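EH1AB1 (Metagenome, PDB 6RB0) probably hydrolyses carboxylic esters as a serine hydrolase of the alpha/beta hydrolase fold, and here holds a hexylphosphonate ligand in its presumed active site. Local coordinates at residues Ile98-Gly103 and Ile131-Ala136; Gly104-Asn109 and Asp230-Ala235; Leu201-Thr206 and His300-Leu305. All coordinates share one frame; numbering follows the deposited sequence.

Contact 1 (Ile98-Gly103 and Ile131-Ala136); sequences IYYHGG and IDYRLA. With MHH (methyl hydrogen (R)-hexylphosphonate), chain E.
Ile-131 N donates to Tyr-99 O across 3.0 Å, the donor almost on the extension of the carbonyl bond, and so ties strand 127-132 to strand 94-100, its parallel neighbour. On one face of the sheet the flank of Ile-131 fills the join, its CB lying 4.0 Å from CD1 of the Tyr-100 ring and its CG1 meeting Ile-98 CG2. Beyond the strands the contact is aromatic. The His-101 and Tyr-133 rings form an offset stack with planes only 11° apart and centroids 4.4 Å apart. Tyr-133 reaches this place because its CG sits between backbone N and carbonyl carbon (chi1 56°), which lays the ring against the imidazole of His-101. Its hydroxyl then overhangs the rim of the imidazole and donates to His-101 O at 2.6 Å, tilted from the carbonyl plane. The imidazole is fixed at both nitrogens: ND1 gives a nearly straight bond (175°) to Gly-102 O, 2.6 Å away and lying in the ring plane, while NE2 meets a water at 2.7 Å that also donates to Asp-132 OD1 and Tyr-133 O. A second water accepts from His-101 N and donates to Tyr-99 O and Ile-131 O, bridging the chains where they part. The sequence His-Gly-Gly-Gly, running from His-101 to Gly-104, matches the oxyanion-hole motif of the hormone-sensitive lipase family, and in keeping with that role Gly-103 N donates to the phosphonate oxygen O2 at 2.7 Å. With the carbonyls of His-101 and Gly-102 both taken by side-chain donors, the peptides leading to Gly-103 are held in orientation, consistent with a hole formed in advance for a negatively charged oxygen.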
loop_
_atom_site.group_PDB
_atom_site.type_symbol
_atom_site.label_atom_id
_atom_site.label_comp_id
_atom_site.label_asym_id
_atom_site.label_seq_id
_atom_site.Cartn_x
_atom_site.Cartn_y
_atom_site.Cartn_z
ATOM N N ILE A 98 -16.078 -1.434 -8.890
ATOM C CA ILE A 98 -16.539 -0.868 -10.182
ATOM C C ILE A 98 -15.319 -0.234 -10.852
ATOM O O ILE A 98 -14.754 0.725 -10.291
ATOM C CB ILE A 98 -17.704 0.109 -9.959
ATOM C CG1 ILE A 98 -18.886 -0.625 -9.321
ATOM C CG2 ILE A 98 -18.086 0.802 -11.256
ATOM C CD1 ILE A 98 -19.740 0.237 -8.452
ATOM N N TYR A 99 -14.910 -0.799 -11.985
ATOM C CA TYR A 99 -13.642 -0.456 -12.664
ATOM C C TYR A 99 -13.930 0.346 -13.930
ATOM O O TYR A 99 -14.757 -0.076 -14.760
ATOM C CB TYR A 99 -12.832 -1.701 -13.019
ATOM C CG TYR A 99 -11.413 -1.374 -13.420
ATOM C CD1 TYR A 99 -11.054 -1.218 -14.751
ATOM C CD2 TYR A 99 -10.434 -1.186 -12.459
ATOM C CE1 TYR A 99 -9.756 -0.901 -15.117
ATOM C CE2 TYR A 99 -9.128 -0.875 -12.805
ATOM C CZ TYR A 99 -8.789 -0.731 -14.140
ATOM O OH TYR A 99 -7.504 -0.422 -14.469
ATOM N N TYR A 100 -13.204 1.448 -14.079
ATOM C CA TYR A 100 -13.247 2.332 -15.262
ATOM C C TYR A 100 -11.899 2.259 -15.984
ATOM O O TYR A 100 -10.897 2.774 -15.442
ATOM C CB TYR A 100 -13.573 3.756 -14.822
ATOM C CG TYR A 100 -14.786 3.909 -13.949
ATOM C CD1 TYR A 100 -16.068 3.758 -14.453
ATOM C CD2 TYR A 100 -14.656 4.288 -12.627
ATOM C CE1 TYR A 100 -17.187 3.939 -13.653
ATOM C CE2 TYR A 100 -15.763 4.470 -11.811
ATOM C CZ TYR A 100 -17.033 4.290 -12.325
ATOM O OH TYR A 100 -18.119 4.472 -11.522
ATOM N N HIS A 101 -11.881 1.650 -17.171
ATOM C CA HIS A 101 -10.678 1.537 -18.037
ATOM C C HIS A 101 -10.108 2.930 -18.332
ATOM O O HIS A 101 -10.873 3.907 -18.329
ATOM C CB HIS A 101 -10.993 0.785 -19.345
ATOM C CG HIS A 101 -11.817 1.566 -20.311
ATOM N ND1 HIS A 101 -11.272 2.542 -21.128
ATOM C CD2 HIS A 101 -13.139 1.527 -20.590
ATOM C CE1 HIS A 101 -12.227 3.067 -21.870
ATOM N NE2 HIS A 101 -13.380 2.460 -21.565
ATOM N N GLY A 102 -8.803 3.002 -18.588
ATOM C CA GLY A 102 -8.137 4.212 -19.101
ATOM C C GLY A 102 -8.214 4.299 -20.614
ATOM O O GLY A 102 -8.774 3.378 -21.246
ATOM N N GLY A 103 -7.635 5.369 -21.163
ATOM C CA GLY A 103 -7.581 5.670 -22.605
ATOM C C GLY A 103 -7.980 7.108 -22.912
ATOM O O GLY A 103 -8.594 7.337 -23.967
ATOM N N ILE A 131 -16.820 -1.108 -16.647
ATOM C CA ILE A 131 -17.881 -0.233 -17.216
ATOM C C ILE A 131 -17.425 0.250 -18.587
ATOM O O ILE A 131 -16.258 0.661 -18.719
ATOM C CB ILE A 131 -18.187 0.927 -16.255
ATOM C CG1 ILE A 131 -18.610 0.404 -14.880
ATOM C CG2 ILE A 131 -19.211 1.874 -16.853
ATOM C CD1 ILE A 131 -19.871 -0.433 -14.889
ATOM N N ASP A 132 -18.331 0.170 -19.556
ATOM C CA ASP A 132 -18.115 0.623 -20.949
ATOM C C ASP A 132 -18.802 1.985 -21.082
ATOM O O ASP A 132 -19.949 2.050 -21.549
ATOM C CB ASP A 132 -18.603 -0.429 -21.941
ATOM C CG ASP A 132 -18.078 -0.222 -23.353
ATOM O OD1 ASP A 132 -16.834 -0.108 -23.511
ATOM O OD2 ASP A 132 -18.911 -0.184 -24.286
ATOM N N TYR A 133 -18.132 3.024 -20.597
ATOM C CA TYR A 133 -18.676 4.404 -20.561
ATOM C C TYR A 133 -18.524 5.013 -21.956
ATOM O O TYR A 133 -17.675 4.544 -22.734
ATOM C CB TYR A 133 -17.994 5.213 -19.459
ATOM C CG TYR A 133 -16.489 5.274 -19.548
ATOM C CD1 TYR A 133 -15.678 4.428 -18.799
ATOM C CD2 TYR A 133 -15.869 6.204 -20.365
ATOM C CE1 TYR A 133 -14.295 4.485 -18.882
ATOM C CE2 TYR A 133 -14.489 6.286 -20.444
ATOM C CZ TYR A 133 -13.695 5.433 -19.693
ATOM O OH TYR A 133 -12.338 5.534 -19.775
ATOM N N ARG A 134 -19.330 6.026 -22.260
ATOM C CA ARG A 134 -19.285 6.733 -23.568
ATOM C C ARG A 134 -17.932 7.438 -23.698
ATOM O O ARG A 134 -17.401 7.931 -22.680
ATOM C CB ARG A 134 -20.446 7.718 -23.715
ATOM C CG ARG A 134 -21.767 7.067 -24.104
ATOM C CD ARG A 134 -22.871 8.102 -24.104
ATOM N NE ARG A 134 -22.995 8.684 -22.769
ATOM C CZ ARG A 134 -23.470 9.896 -22.502
ATOM N NH1 ARG A 134 -23.893 10.674 -23.487
ATOM N NH2 ARG A 134 -23.524 10.327 -21.251
ATOM N N LEU A 135 -17.395 7.442 -24.915
ATOM C CA LEU A 135 -16.051 7.967 -25.231
ATOM C C LEU A 135 -16.180 9.212 -26.117
ATOM O O LEU A 135 -17.136 9.301 -26.919
ATOM C CB LEU A 135 -15.250 6.869 -25.934
ATOM C CG LEU A 135 -14.964 5.615 -25.108
ATOM C CD1 LEU A 135 -14.373 4.518 -25.978
ATOM C CD2 LEU A 135 -14.030 5.930 -23.952
ATOM N N ALA A 136 -15.242 10.139 -25.931
ATOM C CA ALA A 136 -14.922 11.247 -26.858
ATOM C C ALA A 136 -14.215 10.662 -28.078
ATOM O O ALA A 136 -13.597 9.610 -27.975
ATOM C CB ALA A 136 -14.046 12.259 -26.147
HETATM C C1 MHH E . -4.236 9.144 -19.739
HETATM C C2 MHH E . -4.917 10.355 -20.372
HETATM C C3 MHH E . -5.487 11.338 -19.343
HETATM C C7 MHH E . -3.449 5.555 -20.931
HETATM P P MHH E . -4.993 7.483 -19.756
HETATM O O1 MHH E . -4.202 6.761 -21.016
HETATM O O2 MHH E . -6.500 7.392 -19.759
HETATM C C4 MHH E . -6.812 11.981 -19.775
HETATM C C5 MHH E . -6.756 13.504 -19.871
HETATM C C6 MHH E . -8.005 14.111 -19.254
HETATM O O HOH W 1 -13.979 -0.277 -17.902
HETATM O O HOH W 2 -15.836 2.693 -22.705
#

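Contact 2 (Gly104-Asn109 and Asp230-Ala235); sequences GFVIGN and DWFWEA. With MHH (methyl hydrogen (R)-hexylphosphonate), chain E.
Phe-232 turns its CG anti to the carbonyl carbon (chi1 -72°), which carries the ring off helix 226-236 onto the loop 104-109, where Val-106, with CG1 anti to its backbone N (chi1 174°), spreads its two methyls toward separate partners. Gly-104 CA lies over one face of the Phe-232 ring, 3.9 Å from the centroid and 15° off the normal, a CH-pi contact. The backbone of Gly-104 comes this close to the ring face with nothing but its own hydrogens between. The rim of the same ring is met by Val-106, whose CB is 3.7 Å from CD1, and in plane by Ile-107, whose CD1 is 3.9 Å from CZ. Gly-104 is the last glycine of the His-Gly-Gly-Gly motif, and its N donates nearly straight to the phosphonate oxygen O2 at 2.6 Å. The glycine that Phe-232 packs on is probably part of the oxyanion hole. Helix 226-236 belongs to the insertion between strands 198-202 and 262-267, which in this family commonly contributes to the cap over the active site. Val-106 is wedged among three residues of that helix: besides Phe-232, CG1 touches Trp-231 CZ3 at 3.9 Å and CG2 touches Ala-235 CB at 3.8 Å. Trp-231 is held at its polar end by Leu-41 O, which takes the indole NE1. Phe-105 and Trp-233 do not touch each other but converge on the hexyl tail, with CE2 of Phe-105 3.8 Å and CZ3 of Trp-233 3.7 Å from the terminal C6, both ring edges facing that methyl.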
loop_
_atom_site.group_PDB
_atom_site.type_symbol
_atom_site.label_atom_id
_atom_site.label_comp_id
_atom_site.label_asym_id
_atom_site.label_seq_id
_atom_site.Cartn_x
_atom_site.Cartn_y
_atom_site.Cartn_z
ATOM N N GLY A 104 -7.667 8.037 -22.008
ATOM C CA GLY A 104 -7.809 9.491 -22.203
ATOM C C GLY A 104 -9.237 9.900 -22.476
ATOM O O GLY A 104 -9.429 11.002 -22.998
ATOM N N PHE A 105 -10.199 9.045 -22.122
ATOM C CA PHE A 105 -11.645 9.242 -22.384
ATOM C C PHE A 105 -11.937 9.102 -23.874
ATOM O O PHE A 105 -13.034 9.510 -24.299
ATOM C CB PHE A 105 -12.093 10.619 -21.896
ATOM C CG PHE A 105 -11.956 10.796 -20.409
ATOM C CD1 PHE A 105 -12.795 10.115 -19.539
ATOM C CD2 PHE A 105 -10.983 11.629 -19.885
ATOM C CE1 PHE A 105 -12.666 10.274 -18.168
ATOM C CE2 PHE A 105 -10.861 11.795 -18.513
ATOM C CZ PHE A 105 -11.704 11.120 -17.656
ATOM N N VAL A 106 -11.006 8.530 -24.635
ATOM C CA VAL A 106 -11.145 8.405 -26.113
ATOM C C VAL A 106 -11.064 6.931 -26.525
ATOM O O VAL A 106 -11.855 6.521 -27.385
ATOM C CB VAL A 106 -10.081 9.262 -26.822
ATOM C CG1 VAL A 106 -10.095 9.065 -28.330
ATOM C CG2 VAL A 106 -10.252 10.732 -26.472
ATOM N N ILE A 107 -10.107 6.189 -25.977
ATOM C CA ILE A 107 -9.839 4.774 -26.361
ATOM C C ILE A 107 -10.011 3.896 -25.124
ATOM O O ILE A 107 -10.289 4.440 -24.033
ATOM C CB ILE A 107 -8.435 4.613 -26.968
ATOM C CG1 ILE A 107 -7.352 4.798 -25.903
ATOM C CG2 ILE A 107 -8.268 5.555 -28.146
ATOM C CD1 ILE A 107 -5.945 4.794 -26.423
ATOM N N GLY A 108 -9.823 2.593 -25.322
ATOM C CA GLY A 108 -10.065 1.560 -24.311
ATOM C C GLY A 108 -11.524 1.166 -24.292
ATOM O O GLY A 108 -12.364 1.915 -24.831
ATOM N N ASN A 109 -11.802 0.028 -23.669
ATOM C CA ASN A 109 -13.165 -0.519 -23.475
ATOM C C ASN A 109 -13.014 -1.700 -22.523
ATOM O O ASN A 109 -11.919 -1.877 -21.977
ATOM C CB ASN A 109 -13.829 -0.869 -24.812
ATOM C CG ASN A 109 -12.947 -1.729 -25.686
ATOM O OD1 ASN A 109 -12.467 -2.777 -25.248
ATOM N ND2 ASN A 109 -12.697 -1.276 -26.907
ATOM N N ASP A 230 -2.604 15.881 -25.923
ATOM C CA ASP A 230 -3.270 16.970 -26.695
ATOM C C ASP A 230 -4.313 16.373 -27.654
ATOM O O ASP A 230 -5.413 16.946 -27.767
ATOM C CB ASP A 230 -2.239 17.850 -27.407
ATOM C CG ASP A 230 -1.396 18.676 -26.446
ATOM O OD1 ASP A 230 -1.750 18.731 -25.249
ATOM O OD2 ASP A 230 -0.380 19.240 -26.892
ATOM N N TRP A 231 -3.969 15.269 -28.317
ATOM C CA TRP A 231 -4.873 14.468 -29.191
ATOM C C TRP A 231 -6.086 14.002 -28.384
ATOM O O TRP A 231 -7.208 14.172 -28.874
ATOM C CB TRP A 231 -4.091 13.289 -29.777
ATOM C CG TRP A 231 -4.798 12.437 -30.780
ATOM C CD1 TRP A 231 -4.887 12.650 -32.124
ATOM C CD2 TRP A 231 -5.433 11.168 -30.532
ATOM N NE1 TRP A 231 -5.554 11.615 -32.727
ATOM C CE2 TRP A 231 -5.905 10.692 -31.775
ATOM C CE3 TRP A 231 -5.667 10.400 -29.387
ATOM C CZ2 TRP A 231 -6.584 9.482 -31.898
ATOM C CZ3 TRP A 231 -6.348 9.209 -29.509
ATOM C CH2 TRP A 231 -6.799 8.757 -30.748
ATOM N N PHE A 232 -5.875 13.458 -27.185
ATOM C CA PHE A 232 -6.979 13.078 -26.266
ATOM C C PHE A 232 -7.773 14.332 -25.905
ATOM O O PHE A 232 -9.012 14.310 -25.991
ATOM C CB PHE A 232 -6.471 12.416 -24.988
ATOM C CG PHE A 232 -5.931 11.022 -25.151
ATOM C CD1 PHE A 232 -6.653 10.045 -25.816
ATOM C CD2 PHE A 232 -4.718 10.670 -24.583
ATOM C CE1 PHE A 232 -6.158 8.757 -25.949
ATOM C CE2 PHE A 232 -4.219 9.381 -24.717
ATOM C CZ PHE A 232 -4.936 8.429 -25.408
ATOM N N TRP A 233 -7.061 15.389 -25.512
ATOM C CA TRP A 233 -7.647 16.660 -25.012
ATOM C C TRP A 233 -8.559 17.293 -26.076
ATOM O O TRP A 233 -9.686 17.678 -25.719
ATOM C CB TRP A 233 -6.540 17.625 -24.581
ATOM C CG TRP A 233 -7.063 18.723 -23.719
ATOM C CD1 TRP A 233 -7.311 20.018 -24.070
ATOM C CD2 TRP A 233 -7.472 18.581 -22.353
ATOM N NE1 TRP A 233 -7.831 20.699 -23.005
ATOM C CE2 TRP A 233 -7.938 19.847 -21.937
ATOM C CE3 TRP A 233 -7.482 17.518 -21.443
ATOM C CZ2 TRP A 233 -8.408 20.069 -20.644
ATOM C CZ3 TRP A 233 -7.951 17.741 -20.167
ATOM C CH2 TRP A 233 -8.403 19.001 -19.776
ATOM N N GLU A 234 -8.095 17.393 -27.329
ATOM C CA GLU A 234 -8.860 18.057 -28.422
ATOM C C GLU A 234 -10.179 17.298 -28.645
ATOM O O GLU A 234 -11.173 17.977 -28.950
ATOM C CB GLU A 234 -8.020 18.256 -29.691
ATOM C CG GLU A 234 -7.547 16.981 -30.376
ATOM C CD GLU A 234 -7.075 17.141 -31.818
ATOM O OE1 GLU A 234 -7.597 18.037 -32.514
ATOM O OE2 GLU A 234 -6.187 16.358 -32.247
ATOM N N ALA A 235 -10.204 15.968 -28.461
ATOM C CA ALA A 235 -11.427 15.130 -28.591
ATOM C C ALA A 235 -12.366 15.337 -27.390
ATOM O O ALA A 235 -13.587 15.469 -27.598
ATOM C CB ALA A 235 -11.064 13.665 -28.734
HETATM C C1 MHH E . -4.236 9.144 -19.739
HETATM C C2 MHH E . -4.917 10.355 -20.372
HETATM C C3 MHH E . -5.487 11.338 -19.343
HETATM C C7 MHH E . -3.449 5.555 -20.931
HETATM P P MHH E . -4.993 7.483 -19.756
HETATM O O1 MHH E . -4.202 6.761 -21.016
HETATM O O2 MHH E . -6.500 7.392 -19.759
HETATM C C4 MHH E . -6.812 11.981 -19.775
HETATM C C5 MHH E . -6.756 13.504 -19.871
HETATM C C6 MHH E . -8.005 14.111 -19.254
#

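Contact 3 (Leu201-Thr206 and His300-Leu305); sequences LIYPAT and HGFFSL. With MHH (methyl hydrogen (R)-hexylphosphonate), chain E.
Tyr-203 and Phe-303 supply the direct polar link: Phe-303 N donates to Tyr-203 OH at 3.0 Å through a bent bond (140°), approaching in the plane of the tyrosine ring. A water at 2.5 Å from the same hydroxyl lies only 2.6 Å from Ser-304 OG, so the buried phenol end is tied to the loop twice. Among the aromatic contacts, Tyr-203 and His-300 meet obliquely, planes 49° apart and centroids at 4.4 Å, with Tyr-203 CE1 over one face of the imidazole. Phe-302 adds its CD1 at the edge of the tyrosine, 3.6 Å from CE2, and completes a three-ring cluster. The aliphatic part belongs to Ile-202, whose CG2 stands over the face of Phe-303 at 3.7 Å from the ring centroid, while its CD1 reaches along to CE2. His-300 has its CG anti to the backbone N (chi1 -165°), which turns the ring back past Tyr-203 and leaves NE2 3.4 Å from the methyl-ester carbon C7 of the phosphonate. Its ND1 bonds to Asp-270 and its NE2 to Ser-175, the geometry of a Ser-His-Asp catalytic triad, with the serine on what looks like a nucleophile elbow. The contact thus sits at the end of strand 198-202, with strand 262-267 beside Ile-202 and Phe-302, and with helices 310-326 and 114-124 packed against Phe-303.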
loop_
_atom_site.group_PDB
_atom_site.type_symbol
_atom_site.label_atom_id
_atom_site.label_comp_id
_atom_site.label_asym_id
_atom_site.label_seq_id
_atom_site.Cartn_x
_atom_site.Cartn_y
_atom_site.Cartn_z
ATOM N N LEU A 201 -7.073 4.361 -7.298
ATOM C CA LEU A 201 -6.639 5.331 -8.339
ATOM C C LEU A 201 -5.291 4.904 -8.923
ATOM O O LEU A 201 -4.260 5.095 -8.274
ATOM C CB LEU A 201 -6.565 6.725 -7.720
ATOM C CG LEU A 201 -7.751 7.114 -6.839
ATOM C CD1 LEU A 201 -7.605 8.555 -6.383
ATOM C CD2 LEU A 201 -9.081 6.908 -7.563
ATOM N N ILE A 202 -5.312 4.325 -10.119
ATOM C CA ILE A 202 -4.082 3.864 -10.815
ATOM C C ILE A 202 -3.611 4.987 -11.746
ATOM O O ILE A 202 -4.317 5.296 -12.709
ATOM C CB ILE A 202 -4.348 2.540 -11.542
ATOM C CG1 ILE A 202 -5.000 1.509 -10.614
ATOM C CG2 ILE A 202 -3.061 2.019 -12.157
ATOM C CD1 ILE A 202 -4.187 1.191 -9.367
ATOM N N TYR A 203 -2.460 5.585 -11.429
ATOM C CA TYR A 203 -1.864 6.741 -12.147
ATOM C C TYR A 203 -2.966 7.615 -12.742
ATOM O O TYR A 203 -3.046 7.817 -13.957
ATOM C CB TYR A 203 -0.817 6.309 -13.178
ATOM C CG TYR A 203 -1.023 5.048 -13.977
ATOM C CD1 TYR A 203 -1.989 4.945 -14.972
ATOM C CD2 TYR A 203 -0.141 3.991 -13.828
ATOM C CE1 TYR A 203 -2.111 3.800 -15.747
ATOM C CE2 TYR A 203 -0.249 2.841 -14.591
ATOM C CZ TYR A 203 -1.235 2.743 -15.553
ATOM O OH TYR A 203 -1.317 1.598 -16.292
ATOM N N PRO A 204 -3.820 8.207 -11.883
ATOM C CA PRO A 204 -4.901 9.064 -12.356
ATOM C C PRO A 204 -4.346 10.396 -12.868
ATOM O O PRO A 204 -3.280 10.797 -12.429
ATOM C CB PRO A 204 -5.753 9.272 -11.096
ATOM C CG PRO A 204 -4.742 9.209 -9.968
ATOM C CD PRO A 204 -3.747 8.150 -10.414
ATOM N N ALA A 205 -5.062 11.012 -13.811
ATOM C CA ALA A 205 -4.985 12.458 -14.130
ATOM C C ALA A 205 -5.858 13.211 -13.123
ATOM O O ALA A 205 -7.061 12.920 -13.081
ATOM C CB ALA A 205 -5.466 12.703 -15.534
ATOM N N THR A 206 -5.289 14.113 -12.322
ATOM C CA THR A 206 -6.023 14.779 -11.211
ATOM C C THR A 206 -6.036 16.298 -11.393
ATOM O O THR A 206 -6.787 16.965 -10.645
ATOM C CB THR A 206 -5.415 14.417 -9.853
ATOM O OG1 THR A 206 -4.121 15.016 -9.805
ATOM C CG2 THR A 206 -5.318 12.924 -9.626
ATOM N N HIS A 300 3.736 5.203 -17.568
ATOM C CA HIS A 300 2.262 5.235 -17.689
ATOM C C HIS A 300 1.789 4.068 -18.558
ATOM O O HIS A 300 2.363 3.893 -19.648
ATOM C CB HIS A 300 1.837 6.549 -18.324
ATOM C CG HIS A 300 0.387 6.783 -18.154
ATOM N ND1 HIS A 300 -0.123 7.250 -16.970
ATOM C CD2 HIS A 300 -0.657 6.557 -18.975
ATOM C CE1 HIS A 300 -1.426 7.347 -17.074
ATOM N NE2 HIS A 300 -1.780 6.929 -18.298
ATOM N N GLY A 301 0.778 3.316 -18.107
ATOM C CA GLY A 301 0.171 2.212 -18.876
ATOM C C GLY A 301 0.612 0.840 -18.393
ATOM O O GLY A 301 -0.013 -0.139 -18.796
ATOM N N PHE A 302 1.625 0.751 -17.531
ATOM C CA PHE A 302 2.269 -0.543 -17.183
ATOM C C PHE A 302 1.271 -1.474 -16.482
ATOM O O PHE A 302 1.451 -2.698 -16.541
ATOM C CB PHE A 302 3.526 -0.314 -16.347
ATOM C CG PHE A 302 3.320 -0.107 -14.869
ATOM C CD1 PHE A 302 2.892 1.112 -14.368
ATOM C CD2 PHE A 302 3.633 -1.114 -13.972
ATOM C CE1 PHE A 302 2.733 1.305 -13.004
ATOM C CE2 PHE A 302 3.475 -0.925 -12.608
ATOM C CZ PHE A 302 3.028 0.287 -12.126
ATOM N N PHE A 303 0.247 -0.914 -15.843
ATOM C CA PHE A 303 -0.782 -1.659 -15.076
ATOM C C PHE A 303 -1.575 -2.590 -16.001
ATOM O O PHE A 303 -2.096 -3.624 -15.513
ATOM C CB PHE A 303 -1.723 -0.664 -14.404
ATOM C CG PHE A 303 -2.614 -1.222 -13.329
ATOM C CD1 PHE A 303 -3.944 -1.504 -13.585
ATOM C CD2 PHE A 303 -2.129 -1.414 -12.049
ATOM C CE1 PHE A 303 -4.765 -1.987 -12.584
ATOM C CE2 PHE A 303 -2.958 -1.888 -11.046
ATOM C CZ PHE A 303 -4.272 -2.172 -11.317
ATOM N N SER A 304 -1.689 -2.230 -17.280
ATOM C CA SER A 304 -2.443 -3.019 -18.284
ATOM C C SER A 304 -1.538 -3.541 -19.412
ATOM O O SER A 304 -2.022 -4.392 -20.156
ATOM C CB SER A 304 -3.617 -2.234 -18.820
ATOM O OG SER A 304 -3.209 -0.986 -19.361
ATOM N N LEU A 305 -0.273 -3.118 -19.514
ATOM C CA LEU A 305 0.686 -3.635 -20.540
ATOM C C LEU A 305 1.460 -4.829 -19.980
ATOM O O LEU A 305 2.687 -4.865 -20.129
ATOM C CB LEU A 305 1.665 -2.536 -20.955
ATOM C CG LEU A 305 1.075 -1.433 -21.822
ATOM C CD1 LEU A 305 2.025 -0.243 -21.873
ATOM C CD2 LEU A 305 0.765 -1.956 -23.218
HETATM C C1 MHH E . -4.236 9.144 -19.739
HETATM C C2 MHH E . -4.917 10.355 -20.372
HETATM C C3 MHH E . -5.487 11.338 -19.343
HETATM C C7 MHH E . -3.449 5.555 -20.931
HETATM P P MHH E . -4.993 7.483 -19.756
HETATM O O1 MHH E . -4.202 6.761 -21.016
HETATM O O2 MHH E . -6.500 7.392 -19.759
HETATM C C4 MHH E . -6.812 11.981 -19.775
HETATM C C5 MHH E . -6.756 13.504 -19.871
HETATM C C6 MHH E . -8.005 14.111 -19.254
HETATM O O HOH W 3 -3.281 1.164 -17.821
#

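In the fold
All three contacts touch the same phosphonate. Contacts 1 and 2 share the glycine-rich loop: Gly-103 N from one and Gly-104 N from the other, with Ala-176 N, all hydrogen-bond to the ligand, while contact 3 brings the presumed catalytic His-300 to it. Contacts 1 and 2, centres about 11 Å apart, are joined by a probable hydrogen bond from Ala-136 N to Phe-105 O (2.8 Å). Contact 3, centred about 13 Å from contact 1, meets it where Tyr-99 OH packs 3.7 Å from Phe-303 CE1. Contacts 2 and 3 do not touch; their nearest atoms are about 6 Å apart, and the ligand touches both.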